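Local structure of Alpha/beta fold hydrolase (6I8W) at residues S29-T32 and V33-L37; G72-K75 and D76-L79. The protein is a membrane-anchored phospholipase A of Pseudomonas aeruginosa that degrades membrane phospholipids and acts as a virulence factor. All blocks are in the same frame, centred on the assembly; numbering follows the deposited sequence. Where two conformers were deposited one is given.

Interaction 1 of 2, residues S29-T32 and V33-L37; sequences SVRT and VERGL. With BOG (octyl beta-D-glucopyranoside), chain D.
R31 and R35, one helical turn apart, run their side chains alongside each other in the same direction. In R35, CG sits beside its own backbone N (chi1 -65°) and the rest of the chain is extended to NE. This lays the aliphatic part over the carbonyl of R31, with R35 CB 3.1 Å from R31 O. R31 brings its CD to one face of the R35 guanidinium, offset toward the rim and 3.7 Å from R35 NH2. The two guanidinium planes are only 18° apart. The like charges are probably tolerated because D76 bridges both: its carboxylate takes the NE of each arginine in a salt bridge, and R35 NH1 reaches E42 as well.

A different face of the same turns meets the octyl glucoside. The bend of E34 at chi2 (-72°) leads its carboxylate away from the helix, where OE2 accepts a hydrogen bond from BOG O6 at 2.6 Å, while OE1 pairs with R80. V33 CG1 touches the same hydroxyl, at 3.4 Å from BOG O6. V30 CG1 packs on the start of the alkyl tail, 3.6 Å from BOG C1'. Backbone bonds such as E34 N to V30 O, 2.9 Å, hold the frame. These i to i+4 pairings are those of an alpha helix, here the C-terminal end of the long N-terminal helix 3-38, which is consistent with a membrane anchor.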
# COMPACT_ATOMS: atom_id res chain seq x y z
N SER A 29 -8.84 15.68 -9.37
CA SER A 29 -10.04 15.26 -10.10
C SER A 29 -10.12 13.74 -10.17
O SER A 29 -11.16 13.14 -9.90
CB SER A 29 -10.07 15.86 -11.50
OG SER A 29 -10.17 17.27 -11.46
N VAL A 30 -9.00 13.11 -10.53
CA VAL A 30 -8.97 11.66 -10.60
C VAL A 30 -9.21 11.01 -9.22
O VAL A 30 -9.91 10.00 -9.11
CB VAL A 30 -7.66 11.17 -11.19
CG1 VAL A 30 -7.60 9.65 -11.13
CG2 VAL A 30 -7.58 11.62 -12.64
N ARG A 31 -8.65 11.60 -8.16
CA ARG A 31 -8.90 11.13 -6.80
C ARG A 31 -10.38 11.27 -6.47
O ARG A 31 -10.98 10.37 -5.89
CB ARG A 31 -8.07 11.92 -5.76
CG ARG A 31 -6.63 11.46 -5.63
CD ARG A 31 -5.78 12.46 -4.82
NE ARG A 31 -4.48 11.88 -4.51
CZ ARG A 31 -3.47 12.55 -3.94
NH1 ARG A 31 -3.60 13.83 -3.64
NH2 ARG A 31 -2.34 11.93 -3.67
N THR A 32 -10.96 12.40 -6.83
CA THR A 32 -12.37 12.64 -6.59
C THR A 32 -13.21 11.56 -7.27
O THR A 32 -14.14 11.01 -6.67
CB THR A 32 -12.78 14.05 -7.09
OG1 THR A 32 -12.09 15.03 -6.33
CG2 THR A 32 -14.28 14.27 -6.97
N VAL A 33 -12.85 11.21 -8.50
CA VAL A 33 -13.61 10.18 -9.21
C VAL A 33 -13.46 8.80 -8.58
O VAL A 33 -14.45 8.15 -8.24
CB VAL A 33 -13.18 10.09 -10.70
CG1 VAL A 33 -13.82 8.86 -11.38
CG2 VAL A 33 -13.55 11.35 -11.44
N GLU A 34 -12.22 8.37 -8.40
CA GLU A 34 -11.97 7.02 -7.93
C GLU A 34 -12.40 6.84 -6.47
O GLU A 34 -12.95 5.80 -6.12
CB GLU A 34 -10.49 6.66 -8.13
CG GLU A 34 -10.09 6.58 -9.63
CD GLU A 34 -10.64 5.35 -10.38
OE1 GLU A 34 -10.89 4.30 -9.74
OE2 GLU A 34 -10.78 5.41 -11.62
N ARG A 35 -12.15 7.83 -5.61
CA ARG A 35 -12.63 7.75 -4.23
C ARG A 35 -14.16 7.77 -4.19
O ARG A 35 -14.79 7.04 -3.42
CB ARG A 35 -12.04 8.88 -3.37
CG ARG A 35 -10.52 8.80 -3.21
CD ARG A 35 -9.95 10.05 -2.54
NE ARG A 35 -8.50 9.95 -2.37
CZ ARG A 35 -7.76 10.87 -1.76
NH1 ARG A 35 -8.35 11.94 -1.24
NH2 ARG A 35 -6.45 10.69 -1.64
N GLY A 36 -14.77 8.63 -5.00
CA GLY A 36 -16.22 8.76 -5.02
C GLY A 36 -16.88 7.45 -5.47
O GLY A 36 -17.87 7.01 -4.89
N LEU A 37 -16.31 6.82 -6.50
CA LEU A 37 -16.85 5.54 -6.96
C LEU A 37 -16.72 4.45 -5.90
O LEU A 37 -17.54 3.55 -5.83
CB LEU A 37 -16.17 5.10 -8.26
CG LEU A 37 -16.53 5.88 -9.53
CD1 LEU A 37 -15.58 5.47 -10.64
CD2 LEU A 37 -17.99 5.62 -9.95
C1 BOG D . -8.03 6.71 -15.36
O1 BOG D . -7.17 6.05 -14.43
C2 BOG D . -8.26 5.75 -16.53
O2 BOG D . -7.14 5.85 -17.41
C3 BOG D . -9.55 5.99 -17.31
O3 BOG D . -9.79 4.94 -18.26
C4 BOG D . -10.68 6.08 -16.31
O4 BOG D . -11.95 6.17 -16.98
C5 BOG D . -10.39 7.31 -15.46
O5 BOG D . -9.22 7.10 -14.66
C6 BOG D . -11.57 7.74 -14.60
O6 BOG D . -11.42 7.30 -13.25
C1' BOG D . -6.80 6.86 -13.31
C2' BOG D . -6.21 5.96 -12.24
C3' BOG D . -5.50 4.79 -12.89
C4' BOG D . -4.67 4.00 -11.90
C5' BOG D . -3.39 3.54 -12.59
C6' BOG D . -2.67 2.48 -11.77
C7' BOG D . -1.20 2.43 -12.15
C8' BOG D . -1.05 2.21 -13.64

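Interaction 2 of 2, residues G72-K75 and D76-L79; sequences GADK and DNWL. With MYR (myristic acid), chain C.
D74 turns its carboxylate back onto the chain that follows, and OD1 accepts the backbone N-H of D76 at 2.9 Å, forming an Asx turn. Its CG lies between the backbone N and the carbonyl carbon (chi1 58°), which swings OD1 toward D76, and the D76 N-H arrives on the anti side, 29° out of the carboxylate plane. The carbonyl of D74 takes N77 N, and that of K75 takes W78 N at 3.2 Å, winding the chain into a short 3-10 turn.

The dense side is that of the amide and the indole. N77 OD1 rests against A73 CB, 3.4 Å away, and against the lipid at 3.2 Å from MYR C3. K75 O lies at the edge of the W78 ring, 3.6 Å from CD1. The turn belongs to the loop after strand 64-68 of the alpha/beta hydrolase fold, a loop which in this family usually contributes to the oxyanion hole.

The carboxylate side is less directly packed: three waters mediate its polar contacts, and D74 there is partly exposed. The D74 and D76 carboxylates stand nearly perpendicular (89°) and are joined by a water donating to OD2 of both. Another water links D74 OD1 to N77 ND2, its oxygen 2.8 Å from ND2. A third bridges K75 NZ and D76 OD2, while K75 NZ also pairs with D95.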
# COMPACT_ATOMS: atom_id res chain seq x y z
N GLY A 72 6.56 3.00 -0.75
CA GLY A 72 6.48 4.01 -1.79
C GLY A 72 5.07 4.27 -2.28
O GLY A 72 4.86 5.17 -3.09
N ALA A 73 4.10 3.49 -1.79
CA ALA A 73 2.70 3.62 -2.20
C ALA A 73 1.91 4.50 -1.23
O ALA A 73 2.48 5.19 -0.39
CB ALA A 73 2.04 2.20 -2.32
N ASP A 74 0.58 4.46 -1.34
CA ASP A 74 -0.27 5.23 -0.44
C ASP A 74 -1.68 4.64 -0.44
O ASP A 74 -1.95 3.63 -1.10
CB ASP A 74 -0.31 6.72 -0.81
CG ASP A 74 -0.80 6.98 -2.24
OD1 ASP A 74 -1.76 6.34 -2.70
OD2 ASP A 74 -0.24 7.87 -2.91
N LYS A 75 -2.58 5.28 0.30
CA LYS A 75 -3.93 4.75 0.49
C LYS A 75 -4.72 4.67 -0.81
O LYS A 75 -5.66 3.87 -0.92
CB LYS A 75 -4.69 5.61 1.52
CG LYS A 75 -4.87 7.07 1.11
CD LYS A 75 -5.22 7.92 2.33
CE LYS A 75 -5.46 9.37 1.96
NZ LYS A 75 -4.26 9.98 1.31
N ASP A 76 -4.35 5.47 -1.81
CA ASP A 76 -5.09 5.42 -3.09
C ASP A 76 -4.81 4.13 -3.89
O ASP A 76 -5.51 3.86 -4.87
CB ASP A 76 -4.77 6.64 -3.97
CG ASP A 76 -5.44 7.91 -3.46
OD1 ASP A 76 -6.61 7.85 -3.02
OD2 ASP A 76 -4.82 8.98 -3.53
N ASN A 77 -3.81 3.34 -3.49
CA ASN A 77 -3.63 1.99 -4.06
C ASN A 77 -4.87 1.11 -3.92
O ASN A 77 -5.05 0.15 -4.67
CB ASN A 77 -2.47 1.26 -3.39
CG ASN A 77 -1.15 1.40 -4.13
OD1 ASN A 77 -0.33 0.48 -4.11
ND2 ASN A 77 -0.94 2.53 -4.80
N TRP A 78 -5.71 1.42 -2.94
CA TRP A 78 -6.82 0.54 -2.56
C TRP A 78 -8.18 0.88 -3.14
O TRP A 78 -9.14 0.16 -2.86
CB TRP A 78 -6.95 0.52 -1.03
CG TRP A 78 -5.73 -0.04 -0.33
CD1 TRP A 78 -4.75 0.66 0.35
CD2 TRP A 78 -5.38 -1.42 -0.24
NE1 TRP A 78 -3.80 -0.23 0.84
CE2 TRP A 78 -4.18 -1.51 0.50
CE3 TRP A 78 -5.99 -2.61 -0.70
CZ2 TRP A 78 -3.57 -2.74 0.78
CZ3 TRP A 78 -5.38 -3.81 -0.43
CH2 TRP A 78 -4.19 -3.87 0.31
N LEU A 79 -8.29 1.95 -3.93
CA LEU A 79 -9.62 2.49 -4.28
C LEU A 79 -10.53 1.51 -5.02
O LEU A 79 -11.70 1.33 -4.66
CB LEU A 79 -9.48 3.76 -5.14
CG LEU A 79 -8.58 4.82 -4.49
CD1 LEU A 79 -8.59 6.12 -5.29
CD2 LEU A 79 -9.00 5.06 -3.06
C1 MYR C . 4.50 -1.25 -4.16
O1 MYR C . 3.63 -1.67 -3.36
O2 MYR C . 5.71 -1.53 -4.04
C2 MYR C . 4.06 -0.43 -5.36
C3 MYR C . 2.54 -0.22 -5.33
C4 MYR C . 2.02 0.29 -6.66
C5 MYR C . 2.49 1.70 -6.96
C6 MYR C . 1.74 2.25 -8.17
C7 MYR C . 0.90 3.47 -7.82
C8 MYR C . -0.45 3.42 -8.53
C9 MYR C . -0.89 4.79 -9.04
C10 MYR C . -2.05 5.33 -8.21
C11 MYR C . -2.72 6.53 -8.87
C12 MYR C . -3.58 7.28 -7.87
C13 MYR C . -4.76 7.95 -8.56
C14 MYR C . -6.01 7.81 -7.72
O HOH W 1 -1.65 5.23 -5.13
O HOH W 2 -2.22 9.26 -4.54
O HOH W 3 -3.25 9.16 -1.35

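From the N terminus the chain first runs through helix 3-38, near whose end interaction 1 forms. It then makes strands 41-47, 50-57 and 64-68 before reaching interaction 2, in the loop leading to helix 79-82. Interaction 1 spans about two turns of helix and interaction 2 a short 3-10 turn; neither closes a long loop. They follow in series, neither nested nor crossed. In space they touch, with centres about 13 Å apart, and the D76 salt bridges join them. Beside these L79 CD1 packs at 3.5 Å from E34 CB. The end of the N-terminal helix is thereby fastened to the loop that follows strand 64-68, an inner strand of the sheet.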